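PDB 5NF4: minor fimbrium tip subunit Mfa3 from Porphyromonas gingivalis ATCC 33277, which forms part of the tip of the minor fimbriae, cell-surface filaments that mediate biofilm formation and adhesion to host cells and to other oral bacteria. Local coordinates for residues A[39-43]-A[170-175]; A[69-75]-A[86-92]; A[147-152]-A[235-241]; A[323-329]-A[340-346]. One frame throughout, in Å; residues are numbered along the deposited sequence.

Mfa3 is a mostly beta protein, and the four contacts illustrate how such a chain is held together at several levels: by hairpins close in sequence and by contacts between distant segments. Contacts 2 and 4 are antiparallel hairpins, their centres about 30 Å apart on opposite sides of the chain's centre. Contact 1 links the strand that begins in the propeptide to a loop more than a hundred residues later; contact 2 falls within that span, its centre about 20 Å away. Contact 3 ties a 3-10 turn to an irregular strand and lies about 18 Å from contact 4, centre to centre. The farthest pair is contacts 1 and 3, with centres about 45 Å apart.

Contact 1 of 4, residues A[39-43]-A[170-175]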
# COMPACT_ATOMS: atom_id res chain seq x y z
N PRO A 39 32.42 0.54 21.69
CA PRO A 39 31.74 -0.68 22.16
C PRO A 39 30.56 -0.96 21.25
O PRO A 39 29.82 -0.04 20.98
CB PRO A 39 31.30 -0.34 23.59
CG PRO A 39 31.58 1.13 23.77
CD PRO A 39 32.59 1.54 22.75
N ASP A 40 30.40 -2.19 20.77
CA ASP A 40 29.45 -2.45 19.68
C ASP A 40 28.09 -2.99 20.11
O ASP A 40 27.86 -3.35 21.28
CB ASP A 40 30.08 -3.43 18.70
CG ASP A 40 31.31 -2.86 18.04
OD1 ASP A 40 31.21 -1.74 17.48
OD2 ASP A 40 32.36 -3.53 18.07
N VAL A 41 27.22 -3.05 19.11
CA VAL A 41 25.94 -3.70 19.23
C VAL A 41 25.79 -4.70 18.08
O VAL A 41 26.06 -4.36 16.93
CB VAL A 41 24.78 -2.68 19.14
CG1 VAL A 41 23.44 -3.34 19.54
CG2 VAL A 41 25.07 -1.46 20.00
N TYR A 42 25.35 -5.91 18.40
CA TYR A 42 24.90 -6.87 17.38
C TYR A 42 23.40 -7.00 17.54
O TYR A 42 22.91 -7.39 18.60
CB TYR A 42 25.58 -8.21 17.53
CG TYR A 42 27.07 -8.12 17.35
CD1 TYR A 42 27.89 -7.69 18.38
CD2 TYR A 42 27.65 -8.44 16.13
CE1 TYR A 42 29.25 -7.59 18.20
CE2 TYR A 42 29.01 -8.34 15.94
CZ TYR A 42 29.80 -7.92 16.97
OH TYR A 42 31.15 -7.84 16.76
N LEU A 43 22.69 -6.69 16.46
CA LEU A 43 21.24 -6.68 16.40
C LEU A 43 20.75 -7.78 15.50
O LEU A 43 21.25 -7.91 14.40
CB LEU A 43 20.71 -5.36 15.83
CG LEU A 43 20.59 -4.11 16.67
CD1 LEU A 43 19.82 -3.08 15.86
CD2 LEU A 43 19.91 -4.44 17.96
N VAL A 170 19.22 2.37 20.63
CA VAL A 170 19.99 1.15 20.45
C VAL A 170 21.04 1.05 21.53
O VAL A 170 21.94 1.91 21.60
CB VAL A 170 20.65 1.14 19.05
CG1 VAL A 170 21.44 -0.15 18.84
CG2 VAL A 170 19.59 1.31 17.97
N THR A 171 20.91 0.04 22.40
CA THR A 171 21.78 -0.11 23.56
C THR A 171 22.90 -1.09 23.26
O THR A 171 22.84 -1.87 22.32
CB THR A 171 21.01 -0.62 24.81
OG1 THR A 171 20.28 -1.81 24.49
CG2 THR A 171 20.05 0.45 25.33
N ILE A 172 23.91 -1.04 24.11
CA ILE A 172 25.11 -1.84 23.95
C ILE A 172 24.88 -3.30 24.29
O ILE A 172 24.24 -3.63 25.29
CB ILE A 172 26.22 -1.29 24.86
CG1 ILE A 172 26.66 0.09 24.35
CG2 ILE A 172 27.42 -2.23 24.92
CD1 ILE A 172 27.42 0.89 25.35
N GLY A 173 25.43 -4.17 23.45
CA GLY A 173 25.51 -5.58 23.78
C GLY A 173 25.32 -6.50 22.59
O GLY A 173 25.37 -6.08 21.44
N GLY A 174 25.13 -7.78 22.90
CA GLY A 174 24.96 -8.80 21.89
C GLY A 174 26.31 -9.29 21.40
O GLY A 174 27.33 -8.64 21.61
N THR A 175 26.32 -10.45 20.77
CA THR A 175 27.51 -10.97 20.11
C THR A 175 27.13 -11.39 18.70
O THR A 175 25.95 -11.43 18.38
CB THR A 175 28.09 -12.16 20.86
OG1 THR A 175 27.20 -13.27 20.73
CG2 THR A 175 28.25 -11.82 22.35
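Val-41 and Tyr-42 meet the glycine pair Gly-173 and Gly-174 through the backbone. The amide of Tyr-42 gives a nearly straight bond to Gly-173, N to O 3.0 Å. The same carbonyl oxygen also receives a CA-H contact from Val-41, while a weak bond from Gly-173 N to Asp-40 O completes this single bridge between the backbones. Around it the side chains divide. Both methyls of Val-41 press on the carbonyl of Thr-171, CG1 and CG2 each 3.2 Å from its O, and CG1 also reaches Val-170 CG1 at 3.8 Å. With its CG anti to the carbonyl carbon (chi1 -62°), Tyr-42 brings one ring face, near the rim, against the carbonyl carbon of Thr-175; its CB lies 3.4 Å from Thr-175 O. Gly-173, the bridged residue, has an unusual backbone (phi 144°, psi -167°), and Gly-174, the next one, has a positive phi. Further out, the Asp-40 carboxylate forms a salt bridge, through OD1, with Lys-107 NZ, and Thr-175 OG1 bonds to Gln-178 N. The contact thus fastens strand 41-49, whose start lies in the propeptide and which runs antiparallel to strand 99-106 and parallel to strand 180-205, to the loop joining strands 161-170 and 180-205, with Val-170 and Leu-43 both packing on Phe-113 of strand 109-117.

Contact 2 of 4, residues A[69-75]-A[86-92]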
# COMPACT_ATOMS: atom_id res chain seq x y z
N VAL A 69 8.61 -10.94 -0.38
CA VAL A 69 9.63 -9.92 -0.28
C VAL A 69 10.86 -10.47 -0.97
O VAL A 69 11.59 -11.29 -0.40
CB VAL A 69 9.95 -9.56 1.18
CG1 VAL A 69 10.95 -8.41 1.22
CG2 VAL A 69 8.67 -9.20 1.94
N HIS A 70 11.11 -9.97 -2.18
CA HIS A 70 12.19 -10.44 -3.06
C HIS A 70 13.53 -9.80 -2.74
O HIS A 70 14.58 -10.41 -2.93
CB HIS A 70 11.83 -10.12 -4.51
CG HIS A 70 10.64 -10.89 -5.00
ND1 HIS A 70 9.35 -10.40 -4.91
CD2 HIS A 70 10.55 -12.12 -5.54
CE1 HIS A 70 8.52 -11.30 -5.41
NE2 HIS A 70 9.22 -12.36 -5.79
N SER A 71 13.48 -8.55 -2.32
CA SER A 71 14.67 -7.85 -1.86
C SER A 71 14.29 -6.94 -0.72
O SER A 71 13.16 -6.47 -0.63
CB SER A 71 15.31 -7.04 -2.98
OG SER A 71 14.49 -5.94 -3.33
N LEU A 72 15.25 -6.66 0.15
CA LEU A 72 15.02 -5.81 1.30
C LEU A 72 16.29 -5.03 1.63
O LEU A 72 17.31 -5.64 1.95
CB LEU A 72 14.59 -6.64 2.51
CG LEU A 72 14.37 -5.85 3.80
CD1 LEU A 72 13.19 -4.89 3.64
CD2 LEU A 72 14.19 -6.79 4.98
N ALA A 73 16.21 -3.71 1.57
CA ALA A 73 17.31 -2.85 2.00
C ALA A 73 16.99 -2.25 3.35
O ALA A 73 15.87 -1.82 3.61
CB ALA A 73 17.57 -1.75 1.00
N MET A 74 17.99 -2.25 4.23
CA MET A 74 17.88 -1.59 5.50
C MET A 74 18.98 -0.55 5.53
O MET A 74 20.13 -0.89 5.25
CB MET A 74 18.06 -2.58 6.67
CG MET A 74 17.86 -1.88 8.02
SD MET A 74 18.33 -2.90 9.44
CE MET A 74 20.10 -2.92 9.13
N LEU A 75 18.62 0.68 5.88
CA LEU A 75 19.60 1.76 6.03
C LEU A 75 19.34 2.44 7.38
O LEU A 75 18.19 2.77 7.74
CB LEU A 75 19.52 2.75 4.87
CG LEU A 75 19.82 2.19 3.48
CD1 LEU A 75 18.51 1.79 2.81
CD2 LEU A 75 20.60 3.21 2.60
N ALA A 86 24.79 2.14 9.47
CA ALA A 86 24.74 0.72 9.11
C ALA A 86 23.85 0.58 7.89
O ALA A 86 23.00 1.41 7.66
CB ALA A 86 24.19 -0.14 10.25
N GLU A 87 24.06 -0.47 7.11
CA GLU A 87 23.13 -0.79 6.04
C GLU A 87 23.26 -2.25 5.71
O GLU A 87 24.28 -2.90 6.00
CB GLU A 87 23.36 0.11 4.82
CG GLU A 87 24.63 -0.11 4.07
CD GLU A 87 24.83 0.89 2.93
OE1 GLU A 87 23.93 1.74 2.69
OE2 GLU A 87 25.88 0.83 2.25
N HIS A 88 22.21 -2.80 5.12
CA HIS A 88 22.17 -4.21 4.83
C HIS A 88 21.27 -4.45 3.63
O HIS A 88 20.25 -3.79 3.49
CB HIS A 88 21.64 -5.01 6.02
CG HIS A 88 21.68 -6.48 5.79
ND1 HIS A 88 22.72 -7.26 6.24
CD2 HIS A 88 20.85 -7.30 5.12
CE1 HIS A 88 22.51 -8.51 5.88
NE2 HIS A 88 21.39 -8.56 5.18
N PHE A 89 21.65 -5.41 2.79
CA PHE A 89 20.79 -5.76 1.67
C PHE A 89 20.53 -7.26 1.64
O PHE A 89 21.46 -8.08 1.80
CB PHE A 89 21.41 -5.28 0.35
CG PHE A 89 20.56 -5.58 -0.83
CD1 PHE A 89 19.48 -4.80 -1.12
CD2 PHE A 89 20.85 -6.68 -1.64
CE1 PHE A 89 18.66 -5.08 -2.25
CE2 PHE A 89 20.06 -6.97 -2.75
CZ PHE A 89 18.96 -6.19 -3.04
N SER A 90 19.26 -7.64 1.50
CA SER A 90 18.89 -9.06 1.41
C SER A 90 18.16 -9.31 0.11
O SER A 90 17.45 -8.45 -0.35
CB SER A 90 17.98 -9.49 2.56
OG SER A 90 18.44 -9.04 3.81
N SER A 91 18.35 -10.50 -0.44
CA SER A 91 17.57 -10.91 -1.60
C SER A 91 17.31 -12.40 -1.52
O SER A 91 18.04 -13.16 -0.86
CB SER A 91 18.28 -10.52 -2.90
OG SER A 91 19.53 -11.17 -3.01
N SER A 92 16.24 -12.82 -2.17
CA SER A 92 15.90 -14.22 -2.23
C SER A 92 16.01 -14.60 -3.68
O SER A 92 15.35 -14.01 -4.55
CB SER A 92 14.50 -14.47 -1.68
OG SER A 92 14.15 -15.84 -1.76
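Just before the ladder, the amide of Ser-92 bonds to His-70 O at 3.0 Å, while His-70 NE2 bonds to Asn-155 O. At Ser-71, a non-hydrogen-bonded position opposite Ser-91, CA-H points to Ser-90 O, and CB reaches diagonally to the ring of Phe-89, 3.7 Å from CZ. Leu-72 and Ser-90 then exchange two backbone bonds, N to O 2.9 Å from Leu-72 and 2.8 Å from Ser-90. This is the regular alternation of an antiparallel beta hairpin, formed here by strands 71-78 and 84-91, whose short segments run at 173° to each other. Ala-73 sits at the edge of the Phe-89 ring, CB to CD1 4.2 Å. With CG anti to the backbone N (chi1 -179°) that ring leans toward Ser-71, and it borders Gln-123 of helix 122-126, the helix that also packs on Ala-73. Met-74 pairs with His-88 through two bonds of 2.8 Å, Met-74 N to His-88 O and His-88 N to Met-74 O. On the face shared with Leu-72 and Ser-90, the thioether bends at chi3 (68°) and brings CE to His-88 CB, while the His-88 ring stacks on Phe-102. Leu-75 lies alongside Glu-87, both pointing the same way, with Leu-75 CD2 3.6 Å from Glu-87 OE1, an oxygen that is salt-bridged to Lys-84.

Contact 3 of 4, residues A[147-152]-A[235-241]; sequences PIHYHN and YGPVELR
Tyr-235 stacks face to face on Tyr-150, and with that pair begins a side-chain interface between a 3-10 turn, residues 147-150, and the irregular run leading into strand 238-242. The ring centroids are 4.0 Å apart and the planes differ by 14°. A CG anti to the backbone N (chi1 -157°) swings the Tyr-235 ring across to its partner and leaves its OH 3.5 Å from Pro-147 CB. The hydroxyl of Tyr-150, meanwhile, bonds to Asn-219 O. Next along the strand, both methyls of Val-238 lie against Tyr-150 CB, and CG1 also approaches His-151 CE1 to 3.6 Å. His-151 follows directly on the turn, where Ile-148 O accepts from its amide and from that of Asn-152. Glu-239 takes part through its backbone, at the edge of the imidazole. The poorly ordered Arg-241 ends the walk: as modelled, its extended chain crosses His-151 at about a right angle and lays the guanidinium on the imidazole, planes 20° apart. At the edge of that same ring, and near its plane, Glu-239 O lies 3.2 Å from His-151 CE1.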
# COMPACT_ATOMS: atom_id res chain seq x y z
N PRO A 147 3.00 -1.17 -14.33
CA PRO A 147 1.66 -1.48 -14.89
C PRO A 147 1.04 -2.82 -14.40
O PRO A 147 -0.18 -2.91 -14.20
CB PRO A 147 1.92 -1.54 -16.39
CG PRO A 147 3.06 -0.57 -16.59
CD PRO A 147 3.96 -0.80 -15.39
N ILE A 148 1.87 -3.83 -14.22
CA ILE A 148 1.32 -5.12 -13.83
C ILE A 148 0.77 -5.07 -12.38
O ILE A 148 -0.14 -5.83 -12.04
CB ILE A 148 2.37 -6.25 -13.99
CG1 ILE A 148 1.68 -7.62 -13.96
CG2 ILE A 148 3.41 -6.24 -12.92
CD1 ILE A 148 0.67 -7.84 -15.08
N HIS A 149 1.27 -4.15 -11.56
CA HIS A 149 0.86 -4.11 -10.16
C HIS A 149 -0.53 -3.56 -9.91
O HIS A 149 -1.04 -3.70 -8.80
CB HIS A 149 1.89 -3.34 -9.32
CG HIS A 149 3.12 -4.14 -9.08
ND1 HIS A 149 4.35 -3.58 -8.80
CD2 HIS A 149 3.33 -5.48 -9.13
CE1 HIS A 149 5.25 -4.54 -8.65
NE2 HIS A 149 4.65 -5.71 -8.85
N TYR A 150 -1.19 -2.97 -10.91
CA TYR A 150 -2.60 -2.66 -10.74
C TYR A 150 -3.46 -3.94 -10.84
O TYR A 150 -4.67 -3.94 -10.52
CB TYR A 150 -3.06 -1.62 -11.79
CG TYR A 150 -2.41 -0.26 -11.69
CD1 TYR A 150 -2.95 0.73 -10.88
CD2 TYR A 150 -1.27 0.04 -12.41
CE1 TYR A 150 -2.33 1.97 -10.79
CE2 TYR A 150 -0.66 1.29 -12.32
CZ TYR A 150 -1.21 2.24 -11.51
OH TYR A 150 -0.59 3.47 -11.42
N HIS A 151 -2.85 -5.02 -11.34
CA HIS A 151 -3.53 -6.28 -11.49
C HIS A 151 -3.11 -7.34 -10.50
O HIS A 151 -3.93 -8.08 -9.99
CB HIS A 151 -3.30 -6.85 -12.89
CG HIS A 151 -3.81 -5.99 -13.99
ND1 HIS A 151 -5.15 -5.89 -14.29
CD2 HIS A 151 -3.17 -5.20 -14.88
CE1 HIS A 151 -5.31 -5.08 -15.32
NE2 HIS A 151 -4.12 -4.63 -15.69
N ASN A 152 -1.80 -7.46 -10.27
CA ASN A 152 -1.29 -8.48 -9.37
C ASN A 152 0.20 -8.35 -9.20
O ASN A 152 0.88 -7.79 -10.03
CB ASN A 152 -1.62 -9.90 -9.87
CG ASN A 152 -1.27 -10.09 -11.33
OD1 ASN A 152 -2.14 -9.97 -12.19
ND2 ASN A 152 -0.01 -10.37 -11.62
N TYR A 235 -3.61 7.06 -13.65
CA TYR A 235 -3.53 5.92 -14.54
C TYR A 235 -4.83 5.77 -15.31
O TYR A 235 -5.88 6.21 -14.85
CB TYR A 235 -3.23 4.65 -13.74
CG TYR A 235 -2.59 3.56 -14.55
CD1 TYR A 235 -1.29 3.68 -15.02
CD2 TYR A 235 -3.28 2.41 -14.81
CE1 TYR A 235 -0.72 2.68 -15.73
CE2 TYR A 235 -2.72 1.40 -15.54
CZ TYR A 235 -1.44 1.55 -16.01
OH TYR A 235 -0.89 0.54 -16.73
N GLY A 236 -4.75 5.15 -16.47
CA GLY A 236 -5.93 4.86 -17.28
C GLY A 236 -6.76 3.78 -16.60
O GLY A 236 -6.39 3.23 -15.58
N PRO A 237 -7.88 3.43 -17.20
CA PRO A 237 -8.77 2.45 -16.59
C PRO A 237 -8.14 1.07 -16.52
O PRO A 237 -7.48 0.61 -17.45
CB PRO A 237 -9.99 2.48 -17.51
CG PRO A 237 -9.43 2.91 -18.85
CD PRO A 237 -8.39 3.95 -18.48
N VAL A 238 -8.31 0.43 -15.37
CA VAL A 238 -7.80 -0.90 -15.11
C VAL A 238 -8.92 -1.93 -15.04
O VAL A 238 -9.70 -1.89 -14.08
CB VAL A 238 -7.05 -0.89 -13.76
CG1 VAL A 238 -6.51 -2.29 -13.39
CG2 VAL A 238 -5.95 0.13 -13.79
N GLU A 239 -9.02 -2.84 -16.01
CA GLU A 239 -10.03 -3.88 -15.96
C GLU A 239 -9.60 -4.85 -14.86
O GLU A 239 -8.49 -5.37 -14.91
CB GLU A 239 -10.19 -4.57 -17.31
CG GLU A 239 -11.44 -5.42 -17.35
CD GLU A 239 -11.67 -6.08 -18.70
OE1 GLU A 239 -12.41 -7.08 -18.73
OE2 GLU A 239 -11.12 -5.60 -19.71
N LEU A 240 -10.44 -5.06 -13.85
CA LEU A 240 -10.09 -5.97 -12.74
C LEU A 240 -9.95 -7.41 -13.18
O LEU A 240 -10.50 -7.83 -14.18
CB LEU A 240 -11.13 -5.88 -11.62
CG LEU A 240 -11.36 -4.49 -11.00
CD1 LEU A 240 -12.20 -4.62 -9.75
CD2 LEU A 240 -10.07 -3.71 -10.69
N ARG A 241 -9.20 -8.18 -12.41
CA ARG A 241 -8.93 -9.55 -12.79
C ARG A 241 -9.77 -10.50 -11.96
O ARG A 241 -9.78 -10.44 -10.72
CB ARG A 241 -7.44 -9.87 -12.64
CG ARG A 241 -6.60 -9.21 -13.74
CD ARG A 241 -5.22 -9.83 -13.85
NE ARG A 241 -4.40 -9.14 -14.86
CZ ARG A 241 -3.11 -9.39 -15.07
NH1 ARG A 241 -2.47 -10.31 -14.36
NH2 ARG A 241 -2.45 -8.71 -16.00

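Contact 4 of 4, residues A[323-329]-A[340-346]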
# COMPACT_ATOMS: atom_id res chain seq x y z
N ASN A 323 -1.86 -0.31 2.07
CA ASN A 323 -1.87 -1.54 2.84
C ASN A 323 -3.21 -1.78 3.54
O ASN A 323 -3.27 -2.49 4.53
CB ASN A 323 -0.72 -1.53 3.86
CG ASN A 323 -0.14 -2.93 4.11
OD1 ASN A 323 0.14 -3.68 3.18
ND2 ASN A 323 0.04 -3.26 5.38
N ARG A 324 -4.27 -1.22 2.98
CA ARG A 324 -5.61 -1.52 3.47
C ARG A 324 -6.35 -2.32 2.40
O ARG A 324 -5.98 -2.30 1.21
CB ARG A 324 -6.38 -0.25 3.81
CG ARG A 324 -5.71 0.61 4.90
CD ARG A 324 -5.70 -0.04 6.27
NE ARG A 324 -7.02 -0.17 6.90
CZ ARG A 324 -7.75 0.84 7.37
NH1 ARG A 324 -7.34 2.10 7.26
NH2 ARG A 324 -8.93 0.59 7.93
N HIS A 325 -7.39 -3.00 2.83
CA HIS A 325 -8.15 -3.92 1.99
C HIS A 325 -9.60 -3.42 1.91
O HIS A 325 -10.31 -3.40 2.92
CB HIS A 325 -8.03 -5.31 2.62
CG HIS A 325 -8.60 -6.45 1.83
ND1 HIS A 325 -8.65 -7.73 2.35
CD2 HIS A 325 -9.15 -6.52 0.59
CE1 HIS A 325 -9.20 -8.54 1.46
NE2 HIS A 325 -9.51 -7.83 0.39
N TYR A 326 -10.01 -3.03 0.70
CA TYR A 326 -11.32 -2.47 0.40
C TYR A 326 -12.18 -3.57 -0.22
O TYR A 326 -11.89 -4.06 -1.32
CB TYR A 326 -11.20 -1.26 -0.54
CG TYR A 326 -10.46 -0.10 0.11
CD1 TYR A 326 -9.07 -0.11 0.19
CD2 TYR A 326 -11.15 0.96 0.67
CE1 TYR A 326 -8.37 0.93 0.84
CE2 TYR A 326 -10.46 2.03 1.31
CZ TYR A 326 -9.07 1.99 1.39
OH TYR A 326 -8.36 2.99 2.05
N ILE A 327 -13.20 -3.98 0.52
CA ILE A 327 -14.00 -5.16 0.17
C ILE A 327 -15.43 -4.76 -0.14
O ILE A 327 -16.12 -4.16 0.69
CB ILE A 327 -13.96 -6.21 1.30
CG1 ILE A 327 -12.51 -6.59 1.61
CG2 ILE A 327 -14.76 -7.46 0.91
CD1 ILE A 327 -12.34 -7.32 2.94
N TYR A 328 -15.88 -5.09 -1.35
CA TYR A 328 -17.24 -4.83 -1.79
C TYR A 328 -17.98 -6.13 -2.06
O TYR A 328 -17.42 -7.09 -2.62
CB TYR A 328 -17.23 -3.94 -3.05
CG TYR A 328 -16.70 -2.58 -2.72
CD1 TYR A 328 -15.33 -2.34 -2.70
CD2 TYR A 328 -17.56 -1.54 -2.35
CE1 TYR A 328 -14.83 -1.10 -2.36
CE2 TYR A 328 -17.06 -0.29 -2.00
CZ TYR A 328 -15.70 -0.08 -2.02
OH TYR A 328 -15.21 1.15 -1.66
N ARG A 329 -19.22 -6.15 -1.60
CA ARG A 329 -20.13 -7.25 -1.85
C ARG A 329 -21.27 -6.64 -2.63
O ARG A 329 -21.98 -5.76 -2.14
CB ARG A 329 -20.58 -7.91 -0.53
CG ARG A 329 -19.36 -8.35 0.28
CD ARG A 329 -19.68 -8.79 1.67
NE ARG A 329 -20.14 -7.74 2.58
CZ ARG A 329 -19.39 -6.76 3.09
NH1 ARG A 329 -18.11 -6.63 2.75
NH2 ARG A 329 -19.94 -5.89 3.92
N LYS A 340 -22.58 -3.53 -0.48
CA LYS A 340 -22.14 -3.54 0.92
C LYS A 340 -20.63 -3.46 0.94
O LYS A 340 -19.97 -3.93 0.01
CB LYS A 340 -22.62 -4.81 1.63
CG LYS A 340 -24.14 -4.89 1.82
CD LYS A 340 -24.65 -3.74 2.66
CE LYS A 340 -26.16 -3.78 2.84
NZ LYS A 340 -26.57 -4.75 3.88
N TYR A 341 -20.10 -2.86 2.01
CA TYR A 341 -18.71 -2.42 2.07
C TYR A 341 -18.09 -2.69 3.42
O TYR A 341 -18.75 -2.59 4.46
CB TYR A 341 -18.64 -0.93 1.78
CG TYR A 341 -17.42 -0.16 2.27
CD1 TYR A 341 -16.30 -0.02 1.46
CD2 TYR A 341 -17.41 0.46 3.52
CE1 TYR A 341 -15.18 0.72 1.90
CE2 TYR A 341 -16.32 1.19 3.96
CZ TYR A 341 -15.21 1.32 3.14
OH TYR A 341 -14.11 2.03 3.55
N SER A 342 -16.81 -3.01 3.39
CA SER A 342 -15.99 -3.00 4.59
C SER A 342 -14.55 -2.64 4.24
O SER A 342 -14.11 -2.80 3.12
CB SER A 342 -16.06 -4.35 5.30
OG SER A 342 -15.63 -5.40 4.46
N ILE A 343 -13.82 -2.09 5.21
CA ILE A 343 -12.40 -1.86 5.04
C ILE A 343 -11.69 -2.60 6.17
O ILE A 343 -12.16 -2.61 7.30
CB ILE A 343 -12.06 -0.36 5.04
CG1 ILE A 343 -10.58 -0.14 4.75
CG2 ILE A 343 -12.55 0.28 6.33
CD1 ILE A 343 -10.17 1.34 4.78
N CYS A 344 -10.59 -3.27 5.86
CA CYS A 344 -9.84 -3.91 6.93
C CYS A 344 -8.36 -3.89 6.64
O CYS A 344 -7.93 -3.40 5.61
CB CYS A 344 -10.32 -5.35 7.14
SG CYS A 344 -10.30 -6.37 5.68
N ASP A 345 -7.58 -4.38 7.58
CA ASP A 345 -6.15 -4.52 7.36
C ASP A 345 -5.93 -5.61 6.33
O ASP A 345 -6.77 -6.49 6.13
CB ASP A 345 -5.41 -4.84 8.66
CG ASP A 345 -5.21 -3.62 9.55
OD1 ASP A 345 -5.08 -2.49 9.01
OD2 ASP A 345 -5.18 -3.80 10.79
N TRP A 346 -4.79 -5.52 5.65
CA TRP A 346 -4.40 -6.48 4.64
C TRP A 346 -3.69 -7.69 5.26
O TRP A 346 -4.30 -8.73 5.49
CB TRP A 346 -3.51 -5.78 3.63
CG TRP A 346 -3.14 -6.53 2.41
CD1 TRP A 346 -3.02 -7.88 2.26
CD2 TRP A 346 -2.82 -5.95 1.15
NE1 TRP A 346 -2.65 -8.18 0.97
CE2 TRP A 346 -2.51 -7.00 0.27
CE3 TRP A 346 -2.76 -4.63 0.68
CZ2 TRP A 346 -2.15 -6.78 -1.05
CZ3 TRP A 346 -2.40 -4.42 -0.63
CH2 TRP A 346 -2.10 -5.49 -1.48
O HOH W 1 -3.08 -3.64 6.98
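A beta hairpin of strands 324-332 and 337-345 pairs His-325 with Cys-344, Ile-327 with Ser-342 and Arg-329 with Lys-340, each pair exchanging two backbone hydrogen bonds. The bonds are shortest at the last pair, 2.8 Å for both Arg-329 N to Lys-340 O and Lys-340 N to Arg-329 O. On their face of the hairpin, Ile-327 CD1 touches Cys-344 SG at 3.5 Å, and Arg-329, bent at chi3 (-68°), folds its guanidinium over the Lys-340 backbone to donate from NH1 to Ser-342 OG. Strand 324-332 also pairs in parallel with strand 180-205. Across the other face, Ile-343 sends CG1 over the Tyr-326 ring in a CH-pi contact, and its CD1 also lies against the guanidinium face of Arg-324, 3.5 Å from NH2. That guanidinium forms a salt bridge with Glu-296; Asp-345 OD1 lies well out of its plane, a long charge contact at 3.7 Å from NE. Tyr-328 and Tyr-341 run side by side with rings inclined at 50°, their hydroxyls bonded to Tyr-304 OH and His-295 N. A water at the open end of the hairpin donates to Asn-323 O and, weakly, to Asp-345 OD1, and accepts from Trp-346 N at 2.9 Å.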